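Long-range contacts in prolyl oligopeptidase (Novosphingobium capsulatum, PDB 1YR2), which probably cleaves oligopeptides on the carboxyl side of proline, and to a lesser extent alanine, as a serine peptidase of the S9A family: residues A[162-167]-A[179-184]; A[131-137]-A[149-155]; A[206-212]-A[224-230]. All coordinates share one frame. Residue numbers count along the deposited sequence, not the author numbering.

Contact 1 of 3, residues A[162-167]-A[179-184]; sequences ATALDA and YSVQDG
This is the antiparallel pairing of two neighbouring strands in one blade of the N-terminal beta-propeller. Strand 163-170 is an edge strand of its four-stranded sheet, and strand 176-183 lies next to it. Their short axes approach to 4.7 Å, with 142° between their directions. Thr-163 faces Asp-183 and Leu-165 faces Val-181 as non-hydrogen-bonded pairs, with CA-CA distances of 4.7 and 4.9 Å. Ala-164 and Gln-182 form the hydrogen-bonded pair between them. Ala-164 N to Gln-182 O and Gln-182 N to Ala-164 O are both 2.9 Å. Beyond the strand ends, Gly-184 N gives a 2.7 Å bond to Ala-162 O. Gly-184 has a phi of 64°, and a positive phi favours glycine.

The four-stranded antiparallel sheet, with strands in chain order, is the standard blade of this fold, and this hairpin is the first half of one. Extended geometry breaks at Asp-166 (phi/psi -95/-68°). Asp-166 N bonds Ser-180 O at 2.9 Å, and Ser-180 N bonds Ala-167 O at 2.8 Å.

Thr-163 (m), Leu-165 (t, p) and Val-181 (t) share one face. Thr-163 CG2 lies 3.3 Å from Val-181 CG1, and Leu-165 CD1 lies 3.7 Å from Tyr-179 CB. Leu-165 also packs on Leu-152 and Trp-157. The other face carries Ala-164, Ser-180 and Gln-182. One water joins Asp-166 OD2 (2.7 Å) to Ser-180 OG (2.8 Å). Asp-166 is in the t rotamer and also forms a salt bridge with Arg-189. Gln-182 NE2 bonds Ser-186 O.

Contact 2 of 3, residues A[131-137]-A[149-155]; sequences NQSQLLV and RVLLDPN
Val-137 and Leu-135 bury most here, on the same face of an antiparallel hairpin. Val-137 pairs with Arg-149. Val-137 N to Arg-149 O and Arg-149 N to Val-137 O are both 2.9 Å. Val-137 CG1 (p rotamer) sits over a face of the Arg-149 guanidinium, 3.6 Å from NH2, and 4.1 Å from Leu-151 CB. Arg-149 NH1 bonds Val-196 O.

Leu-135 faces both Leu-151 and Leu-152, a classic beta bulge. Leu-135 O accepts from Leu-151 N (2.7 Å) and Leu-152 N (3.1 Å), and Leu-135 N gives to Leu-152 O (2.9 Å). Leu-151 (phi/psi -92/-48°) turns the corner. Leu-135 CD2 meets Leu-152 CD1 at 3.9 Å.

Past the bulge, Gln-134 NE2 bonds Asp-153 OD2 (2.9 Å). Asp-153 OD1 makes an Asx turn to Asn-155 N (3.1 Å). Asn-155 OD1 accepts from Gln-132 N (3.0 Å), and Asn-155 ND2 gives to Gln-132 O (2.9 Å).

Strand 149-152 is an edge of this propeller blade. Strand 120-126 flanks 134-139 on its other side, and Leu-135 and Leu-152 pack on Leu-177 of the next blade.

Contact 3 of 3, residues A[206-212]-A[224-230]; sequences LKWVKFS and YSRFAEP
Trp-208 lays one face of its indole against Glu-229 and Pro-230. Glu-229 CB is 3.7 Å from the centroid of the Trp-208 five-membered ring, and Pro-230 CD is 4.0 Å from that of the six-membered ring. Both are CH-pi contacts. Trp-208 is in the m rotamer, with phi/psi 68/27°, and the chain turns a corner there. Its carbonyl O accepts a hydrogen bond from Phe-227 N at 3.2 Å. The other hydrogen bond runs from Ser-225 N to the side-chain OG of Ser-212, 2.8 Å, with Ser-212 in the t rotamer. Val-209 and Arg-226 form a single bridge, CA-CA 4.2 Å.

The contact is a packing of adjacent propeller blades. Strand 204-210 is the last of one four-stranded sheet, and strand 221-226 is the second of the next. Only the Phe-227 to Trp-208 bond links backbone to backbone; the rest is mostly side-chain packing. Leu-206 CD1 (m, t) lies over the Tyr-224 ring, 3.9 Å from its centroid. Val-209 CG2 is 3.8 Å from Tyr-224 CD2. Tyr-224 OH bonds Asp-257.

Lys-210 runs over a face of Phe-227. Its CE is 3.9 Å from the ring centroid, a CH-pi contact, and its NZ is 4.8 Å from the same centroid, 13° off the normal, a cation-pi contact. Lys-210 NZ also bonds Asn-240 OD1. Arg-226 (p) keeps its NE and NH2 on Phe-227 O, at 3.2 and 3.1 Å, and its guanidinium has Trp-208 CB over one face.

The contacts span three successive propeller blades. Contact 2 lies within the first and contact 1 within the second. Contact 3 joins the last strand of the second to the second strand of the third. Contacts 1 and 2 touch, with centres 12 Å apart. Gln-132 OE1 lies 2.9 Å from Leu-165 N, and Gln-132 NE2 lies 3.2 Å from Thr-163 O, both probable hydrogen bonds. Tyr-179 CG packs on Leu-152 CD1 at 3.8 Å. Contacts 1 and 3 have centres 14 Å apart and nearest atoms about 5 Å apart. Contacts 2 and 3 are 25 Å apart between centres. The nucleophile is expected in the alpha/beta-hydrolase domain, probably Ser-575 in a GxSxG nucleophile elbow; no contact contains it.

Contact 1 of 3, residues A[162-167]-A[179-184]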
loop_
_atom_site.group_PDB
_atom_site.type_symbol
_atom_site.label_atom_id
_atom_site.label_comp_id
_atom_site.label_asym_id
_atom_site.label_seq_id
_atom_site.Cartn_x
_atom_site.Cartn_y
_atom_site.Cartn_z
ATOM N N ALA A 162 13.962 20.261 -8.044
ATOM C CA ALA A 162 13.305 21.540 -7.707
ATOM C C ALA A 162 12.011 21.675 -8.523
ATOM O O ALA A 162 11.119 22.452 -8.186
ATOM C CB ALA A 162 14.235 22.718 -8.013
ATOM N N THR A 163 11.950 20.962 -9.630
ATOM C CA THR A 163 10.839 21.076 -10.570
ATOM C C THR A 163 10.393 19.687 -10.920
ATOM O O THR A 163 11.160 18.913 -11.495
ATOM C CB THR A 163 11.290 21.800 -11.844
ATOM O OG1 THR A 163 11.893 23.046 -11.485
ATOM C CG2 THR A 163 10.151 22.204 -12.691
ATOM N N ALA A 164 9.152 19.375 -10.604
ATOM C CA ALA A 164 8.654 18.010 -10.710
ATOM C C ALA A 164 7.556 17.945 -11.764
ATOM O O ALA A 164 6.795 18.876 -11.912
ATOM C CB ALA A 164 8.140 17.537 -9.356
ATOM N N LEU A 165 7.506 16.856 -12.499
ATOM C CA LEU A 165 6.328 16.534 -13.328
ATOM C C LEU A 165 5.311 15.889 -12.459
ATOM O O LEU A 165 5.587 14.889 -11.779
ATOM C CB LEU A 165 6.699 15.586 -14.423
ATOM C CG LEU A 165 5.640 14.973 -15.295
ATOM C CD1 LEU A 165 4.902 15.998 -16.109
ATOM C CD2 LEU A 165 6.302 13.958 -16.208
ATOM N N ASP A 166 4.132 16.493 -12.447
ATOM C CA ASP A 166 3.014 16.041 -11.642
ATOM C C ASP A 166 2.136 15.141 -12.518
ATOM O O ASP A 166 2.111 13.883 -12.354
ATOM C CB ASP A 166 2.231 17.266 -11.085
ATOM C CG ASP A 166 0.981 16.856 -10.297
ATOM O OD1 ASP A 166 0.709 15.618 -10.157
ATOM O OD2 ASP A 166 0.171 17.678 -9.805
ATOM N N ALA A 167 1.495 15.726 -13.523
ATOM C CA ALA A 167 0.523 14.977 -14.330
ATOM C C ALA A 167 0.738 15.218 -15.806
ATOM O O ALA A 167 1.351 16.217 -16.183
ATOM C CB ALA A 167 -0.912 15.385 -13.948
ATOM N N TYR A 179 1.071 18.901 -19.809
ATOM C CA TYR A 179 1.595 18.436 -18.570
ATOM C C TYR A 179 1.648 19.495 -17.501
ATOM O O TYR A 179 1.733 20.660 -17.814
ATOM C CB TYR A 179 2.954 17.762 -18.779
ATOM C CG TYR A 179 3.998 18.653 -19.298
ATOM C CD1 TYR A 179 4.051 18.986 -20.649
ATOM C CD2 TYR A 179 4.989 19.122 -18.462
ATOM C CE1 TYR A 179 5.062 19.812 -21.132
ATOM C CE2 TYR A 179 5.957 19.952 -18.939
ATOM C CZ TYR A 179 6.003 20.266 -20.270
ATOM O OH TYR A 179 7.000 21.085 -20.754
ATOM N N SER A 180 1.570 19.041 -16.250
ATOM C CA SER A 180 1.545 19.891 -15.068
ATOM C C SER A 180 2.892 19.848 -14.347
ATOM O O SER A 180 3.393 18.742 -14.042
ATOM C CB SER A 180 0.512 19.298 -14.140
ATOM O OG SER A 180 0.229 20.207 -13.183
ATOM N N VAL A 181 3.408 21.006 -13.980
ATOM C CA VAL A 181 4.727 21.148 -13.370
ATOM C C VAL A 181 4.604 21.795 -11.999
ATOM O O VAL A 181 3.903 22.788 -11.853
ATOM C CB VAL A 181 5.629 22.075 -14.220
ATOM C CG1 VAL A 181 6.985 22.180 -13.606
ATOM C CG2 VAL A 181 5.764 21.560 -15.677
ATOM N N GLN A 182 5.320 21.260 -11.028
ATOM C CA GLN A 182 5.287 21.768 -9.666
ATOM C C GLN A 182 6.663 22.324 -9.406
ATOM O O GLN A 182 7.642 21.607 -9.586
ATOM C CB GLN A 182 5.012 20.628 -8.694
ATOM C CG GLN A 182 5.266 20.993 -7.210
ATOM C CD GLN A 182 5.027 19.809 -6.286
ATOM O OE1 GLN A 182 5.426 18.685 -6.592
ATOM N NE2 GLN A 182 4.374 20.049 -5.182
ATOM N N ASP A 183 6.733 23.555 -8.933
ATOM C CA ASP A 183 8.006 24.169 -8.525
ATOM C C ASP A 183 8.137 24.096 -7.012
ATOM O O ASP A 183 7.285 24.592 -6.279
ATOM C CB ASP A 183 8.101 25.613 -9.013
ATOM C CG ASP A 183 8.478 25.701 -10.502
ATOM O OD1 ASP A 183 9.694 25.706 -10.833
ATOM O OD2 ASP A 183 7.620 25.721 -11.429
ATOM N N GLY A 184 9.214 23.473 -6.553
ATOM C CA GLY A 184 9.425 23.246 -5.129
ATOM C C GLY A 184 8.354 22.322 -4.587
ATOM O O GLY A 184 8.011 21.288 -5.198
HETATM O O HOH W 1 -1.481 18.640 -11.665
#

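Contact 2 of 3, residues A[131-137]-A[149-155]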
loop_
_atom_site.group_PDB
_atom_site.type_symbol
_atom_site.label_atom_id
_atom_site.label_comp_id
_atom_site.label_asym_id
_atom_site.label_seq_id
_atom_site.Cartn_x
_atom_site.Cartn_y
_atom_site.Cartn_z
ATOM N N ASN A 131 15.519 9.943 -10.193
ATOM C CA ASN A 131 14.683 10.554 -9.153
ATOM C C ASN A 131 13.236 10.653 -9.623
ATOM O O ASN A 131 12.344 10.410 -8.855
ATOM C CB ASN A 131 15.222 11.933 -8.784
ATOM C CG ASN A 131 14.454 12.589 -7.654
ATOM O OD1 ASN A 131 13.932 13.704 -7.809
ATOM N ND2 ASN A 131 14.369 11.917 -6.516
ATOM N N GLN A 132 13.030 10.993 -10.898
ATOM C CA GLN A 132 11.701 11.035 -11.499
ATOM C C GLN A 132 11.678 10.187 -12.760
ATOM O O GLN A 132 12.642 10.124 -13.473
ATOM C CB GLN A 132 11.268 12.467 -11.875
ATOM C CG GLN A 132 11.162 13.498 -10.726
ATOM C CD GLN A 132 10.811 14.885 -11.258
ATOM O OE1 GLN A 132 9.696 15.091 -11.719
ATOM N NE2 GLN A 132 11.765 15.815 -11.237
ATOM N N SER A 133 10.549 9.562 -13.041
ATOM C CA SER A 133 10.386 8.856 -14.297
ATOM C C SER A 133 10.403 9.817 -15.479
ATOM O O SER A 133 9.981 10.966 -15.361
ATOM C CB SER A 133 9.071 8.125 -14.313
ATOM O OG SER A 133 9.130 6.992 -13.516
ATOM N N GLN A 134 10.891 9.335 -16.626
ATOM C CA GLN A 134 10.717 10.023 -17.886
ATOM C C GLN A 134 9.353 9.656 -18.461
ATOM O O GLN A 134 8.796 8.670 -18.070
ATOM C CB GLN A 134 11.757 9.535 -18.875
ATOM C CG GLN A 134 13.221 9.761 -18.433
ATOM C CD GLN A 134 14.254 9.126 -19.371
ATOM O OE1 GLN A 134 14.007 8.061 -19.901
ATOM N NE2 GLN A 134 15.423 9.765 -19.542
ATOM N N LEU A 135 8.878 10.485 -19.393
ATOM C CA LEU A 135 7.717 10.171 -20.236
ATOM C C LEU A 135 8.282 9.826 -21.609
ATOM O O LEU A 135 8.930 10.663 -22.273
ATOM C CB LEU A 135 6.770 11.362 -20.349
ATOM C CG LEU A 135 5.487 11.027 -21.142
ATOM C CD1 LEU A 135 4.776 9.874 -20.558
ATOM C CD2 LEU A 135 4.630 12.297 -21.236
ATOM N N LEU A 136 8.026 8.594 -21.989
ATOM C CA LEU A 136 8.350 8.052 -23.298
ATOM C C LEU A 136 7.155 7.937 -24.213
ATOM O O LEU A 136 5.979 7.821 -23.797
ATOM C CB LEU A 136 8.965 6.653 -23.167
ATOM C CG LEU A 136 10.153 6.524 -22.233
ATOM C CD1 LEU A 136 10.799 5.221 -22.480
ATOM C CD2 LEU A 136 11.112 7.666 -22.404
ATOM N N VAL A 137 7.470 7.969 -25.499
ATOM C CA VAL A 137 6.467 7.829 -26.530
ATOM C C VAL A 137 7.036 6.993 -27.656
ATOM O O VAL A 137 8.229 7.025 -27.957
ATOM C CB VAL A 137 6.047 9.213 -27.086
ATOM C CG1 VAL A 137 7.229 9.915 -27.764
ATOM C CG2 VAL A 137 4.868 9.076 -28.033
ATOM N N ARG A 149 11.035 6.900 -27.265
ATOM C CA ARG A 149 11.683 8.208 -27.369
ATOM C C ARG A 149 11.331 9.032 -26.128
ATOM O O ARG A 149 10.179 9.024 -25.669
ATOM C CB ARG A 149 11.202 8.895 -28.654
ATOM C CG ARG A 149 11.545 10.353 -28.767
ATOM C CD ARG A 149 11.253 10.929 -30.117
ATOM N NE ARG A 149 9.877 10.670 -30.608
ATOM C CZ ARG A 149 8.856 11.529 -30.537
ATOM N NH1 ARG A 149 8.989 12.702 -29.914
ATOM N NH2 ARG A 149 7.680 11.194 -31.081
ATOM N N VAL A 150 12.317 9.718 -25.563
ATOM C CA VAL A 150 12.070 10.571 -24.423
ATOM C C VAL A 150 11.327 11.824 -24.864
ATOM O O VAL A 150 11.834 12.652 -25.604
ATOM C CB VAL A 150 13.356 10.956 -23.722
ATOM C CG1 VAL A 150 13.085 11.946 -22.584
ATOM C CG2 VAL A 150 14.074 9.673 -23.244
ATOM N N LEU A 151 10.108 11.942 -24.383
ATOM C CA LEU A 151 9.245 13.073 -24.623
ATOM C C LEU A 151 9.395 14.122 -23.531
ATOM O O LEU A 151 9.518 15.292 -23.861
ATOM C CB LEU A 151 7.789 12.600 -24.739
ATOM C CG LEU A 151 6.790 13.677 -25.154
ATOM C CD1 LEU A 151 7.158 14.370 -26.501
ATOM C CD2 LEU A 151 5.397 13.065 -25.242
ATOM N N LEU A 152 9.351 13.728 -22.255
ATOM C CA LEU A 152 9.778 14.599 -21.157
ATOM C C LEU A 152 10.794 13.913 -20.267
ATOM O O LEU A 152 10.663 12.730 -19.969
ATOM C CB LEU A 152 8.584 15.022 -20.291
ATOM C CG LEU A 152 7.361 15.649 -20.964
ATOM C CD1 LEU A 152 6.199 15.678 -19.981
ATOM C CD2 LEU A 152 7.737 17.023 -21.436
ATOM N N ASP A 153 11.838 14.646 -19.867
ATOM C CA ASP A 153 12.751 14.170 -18.851
ATOM C C ASP A 153 12.860 15.175 -17.703
ATOM O O ASP A 153 13.700 16.069 -17.719
ATOM C CB ASP A 153 14.120 13.885 -19.409
ATOM C CG ASP A 153 14.986 13.131 -18.406
ATOM O OD1 ASP A 153 14.644 13.118 -17.195
ATOM O OD2 ASP A 153 15.982 12.473 -18.743
ATOM N N PRO A 154 12.030 15.006 -16.695
ATOM C CA PRO A 154 11.963 15.978 -15.599
ATOM C C PRO A 154 13.268 16.109 -14.809
ATOM O O PRO A 154 13.507 17.171 -14.231
ATOM C CB PRO A 154 10.837 15.456 -14.739
ATOM C CG PRO A 154 10.115 14.489 -15.579
ATOM C CD PRO A 154 11.072 13.910 -16.525
ATOM N N ASN A 155 14.122 15.084 -14.854
ATOM C CA ASN A 155 15.415 15.122 -14.198
ATOM C C ASN A 155 16.351 16.186 -14.798
ATOM O O ASN A 155 17.254 16.636 -14.118
ATOM C CB ASN A 155 16.094 13.727 -14.238
ATOM C CG ASN A 155 15.216 12.635 -13.706
ATOM O OD1 ASN A 155 14.944 12.575 -12.509
ATOM N ND2 ASN A 155 14.723 11.772 -14.600
HETATM O O HOH W 2 17.758 11.464 -11.397
HETATM O O HOH W 3 14.488 14.679 -10.672
#

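Contact 3 of 3, residues A[206-212]-A[224-230]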
loop_
_atom_site.group_PDB
_atom_site.type_symbol
_atom_site.label_atom_id
_atom_site.label_comp_id
_atom_site.label_asym_id
_atom_site.label_seq_id
_atom_site.Cartn_x
_atom_site.Cartn_y
_atom_site.Cartn_z
ATOM N N LEU A 206 -0.290 27.775 -18.615
ATOM C CA LEU A 206 -1.437 28.111 -17.797
ATOM C C LEU A 206 -0.919 28.253 -16.378
ATOM O O LEU A 206 -0.254 27.329 -15.846
ATOM C CB LEU A 206 -2.530 27.028 -17.868
ATOM C CG LEU A 206 -3.072 26.702 -19.275
ATOM C CD1 LEU A 206 -4.037 25.582 -19.175
ATOM C CD2 LEU A 206 -3.767 27.861 -19.937
ATOM N N LYS A 207 -1.220 29.408 -15.771
ATOM C CA LYS A 207 -0.829 29.712 -14.402
ATOM C C LYS A 207 -2.053 29.647 -13.486
ATOM O O LYS A 207 -3.203 29.641 -13.934
ATOM C CB LYS A 207 -0.136 31.107 -14.318
ATOM C CG LYS A 207 1.190 31.219 -15.076
ATOM C CD LYS A 207 2.195 30.220 -14.542
ATOM C CE LYS A 207 3.644 30.475 -15.000
ATOM N NZ LYS A 207 4.558 29.626 -14.161
ATOM N N TRP A 208 -1.755 29.512 -12.195
ATOM C CA TRP A 208 -2.720 29.467 -11.082
ATOM C C TRP A 208 -3.583 28.237 -11.085
ATOM O O TRP A 208 -4.699 28.220 -10.568
ATOM C CB TRP A 208 -3.551 30.743 -10.999
ATOM C CG TRP A 208 -2.688 31.928 -11.131
ATOM C CD1 TRP A 208 -2.644 32.794 -12.192
ATOM C CD2 TRP A 208 -1.666 32.342 -10.225
ATOM N NE1 TRP A 208 -1.683 33.751 -11.974
ATOM C CE2 TRP A 208 -1.065 33.503 -10.774
ATOM C CE3 TRP A 208 -1.213 31.871 -8.979
ATOM C CZ2 TRP A 208 -0.017 34.184 -10.138
ATOM C CZ3 TRP A 208 -0.169 32.550 -8.334
ATOM C CH2 TRP A 208 0.414 33.699 -8.917
ATOM N N VAL A 209 -3.034 27.174 -11.653
ATOM C CA VAL A 209 -3.715 25.892 -11.689
ATOM C C VAL A 209 -3.403 25.258 -10.341
ATOM O O VAL A 209 -2.280 25.369 -9.837
ATOM C CB VAL A 209 -3.134 25.066 -12.811
ATOM C CG1 VAL A 209 -3.656 23.661 -12.783
ATOM C CG2 VAL A 209 -3.397 25.737 -14.161
ATOM N N LYS A 210 -4.389 24.636 -9.743
ATOM C CA LYS A 210 -4.172 23.991 -8.470
ATOM C C LYS A 210 -5.233 22.979 -8.208
ATOM O O LYS A 210 -6.416 23.228 -8.482
ATOM C CB LYS A 210 -4.103 25.023 -7.330
ATOM C CG LYS A 210 -3.992 24.382 -5.927
ATOM C CD LYS A 210 -3.684 25.353 -4.782
ATOM C CE LYS A 210 -4.556 26.544 -4.688
ATOM N NZ LYS A 210 -4.119 27.402 -3.512
ATOM N N PHE A 211 -4.834 21.824 -7.679
ATOM C CA PHE A 211 -5.812 20.754 -7.409
ATOM C C PHE A 211 -6.715 20.466 -8.610
ATOM O O PHE A 211 -7.942 20.394 -8.474
ATOM C CB PHE A 211 -6.677 21.081 -6.162
ATOM C CG PHE A 211 -5.872 21.319 -4.916
ATOM C CD1 PHE A 211 -4.768 20.536 -4.639
ATOM C CD2 PHE A 211 -6.266 22.303 -4.004
ATOM C CE1 PHE A 211 -3.998 20.801 -3.489
ATOM C CE2 PHE A 211 -5.538 22.555 -2.870
ATOM C CZ PHE A 211 -4.378 21.797 -2.621
ATOM N N SER A 212 -6.083 20.245 -9.762
ATOM C CA SER A 212 -6.752 20.126 -11.055
ATOM C C SER A 212 -6.511 18.800 -11.758
ATOM O O SER A 212 -5.465 18.179 -11.571
ATOM C CB SER A 212 -6.152 21.207 -11.917
ATOM O OG SER A 212 -6.791 21.335 -13.167
ATOM N N TYR A 224 -9.389 22.586 -17.257
ATOM C CA TYR A 224 -8.551 22.588 -16.079
ATOM C C TYR A 224 -9.242 23.393 -14.975
ATOM O O TYR A 224 -10.213 24.111 -15.210
ATOM C CB TYR A 224 -7.169 23.185 -16.407
ATOM C CG TYR A 224 -7.170 24.678 -16.722
ATOM C CD1 TYR A 224 -7.510 25.156 -18.001
ATOM C CD2 TYR A 224 -6.828 25.612 -15.758
ATOM C CE1 TYR A 224 -7.526 26.501 -18.265
ATOM C CE2 TYR A 224 -6.878 26.974 -16.013
ATOM C CZ TYR A 224 -7.173 27.409 -17.296
ATOM O OH TYR A 224 -7.148 28.758 -17.553
ATOM N N SER A 225 -8.756 23.238 -13.761
ATOM C CA SER A 225 -9.263 23.996 -12.637
ATOM C C SER A 225 -8.191 24.922 -12.097
ATOM O O SER A 225 -7.003 24.599 -12.125
ATOM C CB SER A 225 -9.734 23.045 -11.537
ATOM O OG SER A 225 -10.735 22.157 -12.048
ATOM N N ARG A 226 -8.622 26.101 -11.659
ATOM C CA ARG A 226 -7.737 27.133 -11.178
ATOM C C ARG A 226 -8.422 27.974 -10.078
ATOM O O ARG A 226 -9.618 27.847 -9.847
ATOM C CB ARG A 226 -7.302 28.050 -12.299
ATOM C CG ARG A 226 -8.427 28.839 -12.988
ATOM C CD ARG A 226 -7.897 30.017 -13.844
ATOM N NE ARG A 226 -7.428 31.047 -12.931
ATOM C CZ ARG A 226 -6.757 32.149 -13.283
ATOM N NH1 ARG A 226 -6.532 32.406 -14.567
ATOM N NH2 ARG A 226 -6.350 32.998 -12.328
ATOM N N PHE A 227 -7.624 28.828 -9.459
ATOM C CA PHE A 227 -8.058 29.775 -8.442
ATOM C C PHE A 227 -7.676 31.183 -8.873
ATOM O O PHE A 227 -6.878 31.359 -9.768
ATOM C CB PHE A 227 -7.397 29.497 -7.096
ATOM C CG PHE A 227 -7.814 28.196 -6.482
ATOM C CD1 PHE A 227 -7.262 26.987 -6.912
ATOM C CD2 PHE A 227 -8.749 28.175 -5.466
ATOM C CE1 PHE A 227 -7.661 25.748 -6.341
ATOM C CE2 PHE A 227 -9.147 26.975 -4.917
ATOM C CZ PHE A 227 -8.586 25.741 -5.373
ATOM N N ALA A 228 -8.253 32.183 -8.221
ATOM C CA ALA A 228 -7.919 33.584 -8.520
ATOM C C ALA A 228 -6.436 33.833 -8.310
ATOM O O ALA A 228 -5.827 33.268 -7.415
ATOM C CB ALA A 228 -8.722 34.539 -7.649
ATOM N N GLU A 229 -5.861 34.687 -9.152
ATOM C CA GLU A 229 -4.493 35.122 -8.948
ATOM C C GLU A 229 -4.559 35.984 -7.654
ATOM O O GLU A 229 -5.269 37.017 -7.624
ATOM C CB GLU A 229 -3.945 35.836 -10.219
ATOM C CG GLU A 229 -3.575 37.305 -10.098
ATOM C CD GLU A 229 -2.157 37.628 -10.567
ATOM O OE1 GLU A 229 -1.190 37.508 -9.772
ATOM O OE2 GLU A 229 -2.008 38.027 -11.733
ATOM N N PRO A 230 -3.880 35.533 -6.588
ATOM C CA PRO A 230 -3.959 36.179 -5.268
ATOM C C PRO A 230 -3.187 37.504 -5.204
ATOM O O PRO A 230 -2.581 37.859 -6.229
ATOM C CB PRO A 230 -3.287 35.157 -4.336
ATOM C CG PRO A 230 -2.333 34.397 -5.201
ATOM C CD PRO A 230 -2.923 34.405 -6.579
#